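Local structure of activated BY transcription factor SSRB (Salmonella enterica, 2WNW) at residues Gly295-Glu300 / His311-Asp316; Glu349-Tyr354 / Asn364-Gly369. The protein belongs to glycoside hydrolase family 30 and pairs a TIM-barrel domain with a beta-sandwich domain. One frame throughout, in Å; residues are numbered along the deposited sequence.

Contact 1. Residues Gly295-Glu300 / His311-Asp316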
loop_
_atom_site.group_PDB
_atom_site.type_symbol
_atom_site.label_atom_id
_atom_site.label_comp_id
_atom_site.label_asym_id
_atom_site.label_seq_id
_atom_site.Cartn_x
_atom_site.Cartn_y
_atom_site.Cartn_z
ATOM N N GLY A 295 -2.585 0.630 20.989
ATOM C CA GLY A 295 -3.298 1.713 20.350
ATOM C C GLY A 295 -4.607 1.918 21.087
ATOM O O GLY A 295 -5.135 0.985 21.698
ATOM N N CYS A 296 -5.115 3.146 21.058
ATOM C CA CYS A 296 -6.387 3.471 21.695
ATOM C C CYS A 296 -6.849 4.821 21.167
ATOM O O CYS A 296 -6.111 5.506 20.451
ATOM C CB CYS A 296 -6.245 3.532 23.226
ATOM S SG CYS A 296 -5.317 4.958 23.875
ATOM N N VAL A 297 -8.077 5.191 21.511
ATOM C CA VAL A 297 -8.641 6.466 21.097
ATOM C C VAL A 297 -9.096 7.187 22.359
ATOM O O VAL A 297 -9.383 6.554 23.375
ATOM C CB VAL A 297 -9.856 6.274 20.147
ATOM C CG1 VAL A 297 -9.400 5.621 18.842
ATOM C CG2 VAL A 297 -10.921 5.419 20.819
ATOM N N PRO A 298 -9.159 8.522 22.318
ATOM C CA PRO A 298 -9.587 9.282 23.497
ATOM C C PRO A 298 -11.095 9.241 23.714
ATOM O O PRO A 298 -11.849 8.789 22.845
ATOM C CB PRO A 298 -9.096 10.691 23.184
ATOM C CG PRO A 298 -9.280 10.767 21.695
ATOM C CD PRO A 298 -8.740 9.425 21.230
ATOM N N MET A 299 -11.530 9.700 24.886
ATOM C CA MET A 299 -12.951 9.757 25.193
ATOM C C MET A 299 -13.460 11.010 24.490
ATOM O O MET A 299 -12.895 12.090 24.654
ATOM C CB MET A 299 -13.182 9.884 26.702
ATOM C CG MET A 299 -12.945 8.609 27.493
ATOM S SD MET A 299 -14.134 7.325 27.088
ATOM C CE MET A 299 -15.634 7.975 27.876
ATOM N N GLU A 300 -14.509 10.858 23.691
ATOM C CA GLU A 300 -15.084 11.979 22.953
ATOM C C GLU A 300 -16.598 11.848 22.993
ATOM O O GLU A 300 -17.140 10.762 22.806
ATOM C CB GLU A 300 -14.557 11.971 21.517
ATOM C CG GLU A 300 -13.040 12.110 21.461
ATOM C CD GLU A 300 -12.480 12.018 20.057
ATOM O OE1 GLU A 300 -12.582 10.936 19.444
ATOM O OE2 GLU A 300 -11.936 13.030 19.570
ATOM N N HIS A 311 -13.599 3.819 12.607
ATOM C CA HIS A 311 -12.674 4.012 11.498
ATOM C C HIS A 311 -11.217 3.852 11.912
ATOM O O HIS A 311 -10.448 3.174 11.241
ATOM C CB HIS A 311 -12.833 5.405 10.890
ATOM C CG HIS A 311 -11.755 5.750 9.912
ATOM N ND1 HIS A 311 -11.719 5.237 8.633
ATOM C CD2 HIS A 311 -10.638 6.504 10.047
ATOM C CE1 HIS A 311 -10.623 5.658 8.023
ATOM N NE2 HIS A 311 -9.950 6.428 8.860
ATOM N N THR A 312 -10.830 4.499 13.008
ATOM C CA THR A 312 -9.443 4.426 13.461
ATOM C C THR A 312 -8.960 2.990 13.645
ATOM O O THR A 312 -7.887 2.632 13.162
ATOM C CB THR A 312 -9.251 5.222 14.773
ATOM O OG1 THR A 312 -9.508 6.610 14.517
ATOM C CG2 THR A 312 -7.833 5.066 15.308
ATOM N N TYR A 313 -9.754 2.168 14.324
ATOM C CA TYR A 313 -9.367 0.780 14.549
ATOM C C TYR A 313 -9.301 -0.030 13.259
ATOM O O TYR A 313 -8.291 -0.681 12.980
ATOM C CB TYR A 313 -10.335 0.094 15.527
ATOM C CG TYR A 313 -9.953 0.252 16.985
ATOM C CD1 TYR A 313 -10.288 1.405 17.700
ATOM C CD2 TYR A 313 -9.221 -0.741 17.640
ATOM C CE1 TYR A 313 -9.898 1.562 19.037
ATOM C CE2 TYR A 313 -8.823 -0.593 18.968
ATOM C CZ TYR A 313 -9.164 0.558 19.659
ATOM O OH TYR A 313 -8.760 0.697 20.965
ATOM N N LEU A 314 -10.372 0.005 12.470
ATOM C CA LEU A 314 -10.402 -0.761 11.226
ATOM C C LEU A 314 -9.347 -0.319 10.219
ATOM O O LEU A 314 -8.673 -1.151 9.616
ATOM C CB LEU A 314 -11.791 -0.685 10.586
ATOM C CG LEU A 314 -12.893 -1.468 11.308
ATOM C CD1 LEU A 314 -14.244 -1.134 10.688
ATOM C CD2 LEU A 314 -12.610 -2.968 11.215
ATOM N N HIS A 315 -9.204 0.991 10.042
ATOM C CA HIS A 315 -8.235 1.529 9.094
ATOM C C HIS A 315 -6.805 1.127 9.440
ATOM O O HIS A 315 -6.045 0.710 8.566
ATOM C CB HIS A 315 -8.342 3.057 9.042
ATOM C CG HIS A 315 -7.364 3.702 8.108
ATOM N ND1 HIS A 315 -7.477 3.620 6.736
ATOM C CD2 HIS A 315 -6.246 4.429 8.350
ATOM C CE1 HIS A 315 -6.470 4.266 6.174
ATOM N NE2 HIS A 315 -5.709 4.767 7.131
ATOM N N ASP A 316 -6.429 1.242 10.711
ATOM C CA ASP A 316 -5.070 0.885 11.088
ATOM C C ASP A 316 -4.829 -0.618 11.023
ATOM O O ASP A 316 -3.781 -1.065 10.556
ATOM C CB ASP A 316 -4.735 1.411 12.488
ATOM C CG ASP A 316 -3.240 1.464 12.733
ATOM O OD1 ASP A 316 -2.699 0.564 13.413
ATOM O OD2 ASP A 316 -2.603 2.401 12.215
HETATM O O HOH W 1 -9.523 2.841 22.512
#
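Thr312 is the first residue of helix segment 311-316 to meet the loop 295-300. Its CG2, anti to the backbone N, lies 3.9 Å from CG1 of Val297. The two side chains run past each other in opposite senses, so they touch along their flanks. The hydroxyl of Thr312 stays with its own helix and bonds to the carbonyl of Arg308. Tyr313 follows and gives the larger share of the contact. Its ring rises beside the helix until the hydroxyl end reaches the loop. CE1 of the Tyr313 ring sits 4.1 Å from CG1 of Val297, so one methyl packs against both helix residues. At the tip, Tyr313 OH stands 3.7 Å from CA of Cys296. No direct hydrogen bond joins the segments. A water in the plane of the Tyr313 ring bridges them instead. It gives a hydrogen to Tyr313 OH at 2.8 Å and accepts one from Val297 N at 2.9 Å. Tyr313 OH also bonds to Asp330, and the ring meets Trp269 edge-to-face. Two polar partners at the hydroxyl and the packing of the ring probably limit its movement. The loop leaves barrel strand 289-294 and leads into helix 305-322, a strand-loop-helix connection of the TIM barrel.

Contact 2. Residues Glu349-Tyr354 / Asn364-Gly369; sequences EAPIQY and NHSWYG
Asn364 makes three direct hydrogen bonds to segment 349-354. Its backbone N donates to Pro351 O at 2.8 Å, nearly straight at 163°. Its amide ND2 donates twice. One bond goes to Ala350 O at 2.8 Å, with the acceptor in the amide plane. The other goes to Gln353 OE1 at 3.0 Å and arrives on a lone pair. With both acceptors close to its plane, the buried amide is held against rotation. The Glu349 carboxylate stacks on this amide with the planes 14° apart, and Glu349 CD lies 3.8 Å from Asn364 CG. Glu349 OE1 takes a hydrogen from each of two waters. One water accepts from Ser366 N at 2.9 Å, at the start of the helix, and the other bonds to Ser366 OG. This link to the helix N-terminus would probably steady the carboxylate charge. Ser366 OG also lies over Pro351, 3.3 Å from Pro351 CA. Pro351 CB meets the edge of the Trp367 ring. Ile352 runs alongside that side chain, its CG1 3.6 Å from Trp367 CD1. The indole also stacks with His81. The whole is a beta-hairpin followed at once by a helix, with Asn364 tying the helix start to the beginning of the first strand and the residues before it.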
loop_
_atom_site.group_PDB
_atom_site.type_symbol
_atom_site.label_atom_id
_atom_site.label_comp_id
_atom_site.label_asym_id
_atom_site.label_seq_id
_atom_site.Cartn_x
_atom_site.Cartn_y
_atom_site.Cartn_z
ATOM N N GLU A 349 -10.698 5.816 25.845
ATOM C CA GLU A 349 -11.800 4.882 25.659
ATOM C C GLU A 349 -11.203 3.473 25.604
ATOM O O GLU A 349 -10.019 3.306 25.307
ATOM C CB GLU A 349 -12.531 5.179 24.346
ATOM C CG GLU A 349 -13.825 4.405 24.164
ATOM C CD GLU A 349 -14.449 4.627 22.799
ATOM O OE1 GLU A 349 -13.973 4.022 21.815
ATOM O OE2 GLU A 349 -15.413 5.420 22.711
ATOM N N ALA A 350 -12.017 2.471 25.923
ATOM C CA ALA A 350 -11.611 1.067 25.851
ATOM C C ALA A 350 -12.798 0.409 25.152
ATOM O O ALA A 350 -13.935 0.868 25.303
ATOM C CB ALA A 350 -11.409 0.477 27.251
ATOM N N PRO A 351 -12.561 -0.656 24.370
ATOM C CA PRO A 351 -13.674 -1.311 23.671
ATOM C C PRO A 351 -14.845 -1.673 24.572
ATOM O O PRO A 351 -15.992 -1.702 24.127
ATOM C CB PRO A 351 -13.009 -2.526 23.027
ATOM C CG PRO A 351 -11.631 -1.995 22.709
ATOM C CD PRO A 351 -11.273 -1.268 23.996
ATOM N N ILE A 352 -14.552 -1.966 25.834
ATOM C CA ILE A 352 -15.602 -2.275 26.792
ATOM C C ILE A 352 -15.390 -1.394 28.010
ATOM O O ILE A 352 -14.271 -1.262 28.511
ATOM C CB ILE A 352 -15.592 -3.763 27.230
ATOM C CG1 ILE A 352 -15.953 -4.654 26.043
ATOM C CG2 ILE A 352 -16.601 -3.981 28.362
ATOM C CD1 ILE A 352 -16.097 -6.125 26.396
ATOM N N GLN A 353 -16.463 -0.758 28.462
ATOM C CA GLN A 353 -16.395 0.094 29.634
ATOM C C GLN A 353 -17.454 -0.363 30.622
ATOM O O GLN A 353 -18.491 -0.904 30.233
ATOM C CB GLN A 353 -16.572 1.562 29.238
ATOM C CG GLN A 353 -15.318 2.128 28.572
ATOM C CD GLN A 353 -15.476 3.562 28.114
ATOM O OE1 GLN A 353 -16.079 3.833 27.074
ATOM N NE2 GLN A 353 -14.942 4.494 28.895
ATOM N N TYR A 354 -17.181 -0.160 31.905
ATOM C CA TYR A 354 -18.092 -0.612 32.943
ATOM C C TYR A 354 -18.484 0.442 33.971
ATOM O O TYR A 354 -17.644 1.183 34.483
ATOM C CB TYR A 354 -17.473 -1.830 33.640
ATOM C CG TYR A 354 -18.255 -2.339 34.825
ATOM C CD1 TYR A 354 -17.826 -2.085 36.125
ATOM C CD2 TYR A 354 -19.422 -3.083 34.647
ATOM C CE1 TYR A 354 -18.536 -2.560 37.223
ATOM C CE2 TYR A 354 -20.142 -3.563 35.740
ATOM C CZ TYR A 354 -19.692 -3.298 37.021
ATOM O OH TYR A 354 -20.392 -3.773 38.105
ATOM N N ASN A 364 -18.329 -0.514 23.010
ATOM C CA ASN A 364 -18.201 0.571 22.044
ATOM C C ASN A 364 -18.022 0.032 20.628
ATOM O O ASN A 364 -17.788 -1.161 20.439
ATOM C CB ASN A 364 -17.024 1.469 22.430
ATOM C CG ASN A 364 -17.284 2.239 23.712
ATOM O OD1 ASN A 364 -18.288 2.943 23.823
ATOM N ND2 ASN A 364 -16.388 2.105 24.687
ATOM N N HIS A 365 -18.133 0.910 19.634
ATOM C CA HIS A 365 -17.985 0.498 18.239
ATOM C C HIS A 365 -16.681 -0.264 18.003
ATOM O O HIS A 365 -16.648 -1.234 17.245
ATOM C CB HIS A 365 -18.031 1.719 17.308
ATOM C CG HIS A 365 -19.417 2.216 17.015
ATOM N ND1 HIS A 365 -20.434 2.186 17.945
ATOM C CD2 HIS A 365 -19.940 2.792 15.907
ATOM C CE1 HIS A 365 -21.522 2.724 17.423
ATOM N NE2 HIS A 365 -21.250 3.100 16.187
ATOM N N SER A 366 -15.608 0.180 18.647
ATOM C CA SER A 366 -14.305 -0.458 18.486
ATOM C C SER A 366 -14.328 -1.951 18.810
ATOM O O SER A 366 -13.627 -2.734 18.175
ATOM C CB SER A 366 -13.263 0.248 19.356
ATOM O OG SER A 366 -13.636 0.204 20.721
ATOM N N TRP A 367 -15.136 -2.352 19.786
ATOM C CA TRP A 367 -15.218 -3.766 20.148
ATOM C C TRP A 367 -15.688 -4.579 18.941
ATOM O O TRP A 367 -15.133 -5.635 18.646
ATOM C CB TRP A 367 -16.187 -3.975 21.318
ATOM C CG TRP A 367 -16.163 -5.378 21.878
ATOM C CD1 TRP A 367 -15.269 -5.886 22.778
ATOM C CD2 TRP A 367 -17.057 -6.452 21.551
ATOM N NE1 TRP A 367 -15.551 -7.213 23.035
ATOM C CE2 TRP A 367 -16.643 -7.584 22.292
ATOM C CE3 TRP A 367 -18.167 -6.569 20.702
ATOM C CZ2 TRP A 367 -17.301 -8.820 22.209
ATOM C CZ3 TRP A 367 -18.822 -7.797 20.619
ATOM C CH2 TRP A 367 -18.384 -8.906 21.370
ATOM N N TYR A 368 -16.704 -4.081 18.239
ATOM C CA TYR A 368 -17.222 -4.783 17.065
ATOM C C TYR A 368 -16.240 -4.702 15.902
ATOM O O TYR A 368 -16.126 -5.640 15.117
ATOM C CB TYR A 368 -18.579 -4.215 16.638
ATOM C CG TYR A 368 -19.631 -4.311 17.716
ATOM C CD1 TYR A 368 -19.889 -3.234 18.562
ATOM C CD2 TYR A 368 -20.337 -5.497 17.920
ATOM C CE1 TYR A 368 -20.822 -3.334 19.589
ATOM C CE2 TYR A 368 -21.273 -5.608 18.946
ATOM C CZ TYR A 368 -21.508 -4.526 19.776
ATOM O OH TYR A 368 -22.414 -4.638 20.805
ATOM N N GLY A 369 -15.528 -3.580 15.802
ATOM C CA GLY A 369 -14.549 -3.419 14.742
ATOM C C GLY A 369 -13.448 -4.456 14.877
ATOM O O GLY A 369 -13.078 -5.113 13.908
HETATM O O HOH W 2 -15.492 2.898 19.716
HETATM O O HOH W 3 -12.292 1.870 22.207
#

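How the contacts relate
Contact 1 comes first along the chain and closes before contact 2 opens. Their centres are about 10 Å apart, and both belong to the TIM-barrel domain. Contact 1 joins the loop after barrel strand 289-294 to helix 305-322. Contact 2 joins strand 352-355, the middle strand of a small three-stranded sheet, to helix 365-374. The two touch directly. Val297 O and Glu349 N, 2.9 Å apart, probably form a hydrogen bond between the loops. Tyr313 CD1 packs 3.6 Å from Ser366 CB, and Leu314 CD2 lies near Gly369 O, so the two helices meet. Together they join the loop after strand 289-294 and helix 305-322 to the segments that follow the last barrel strand, 327-330.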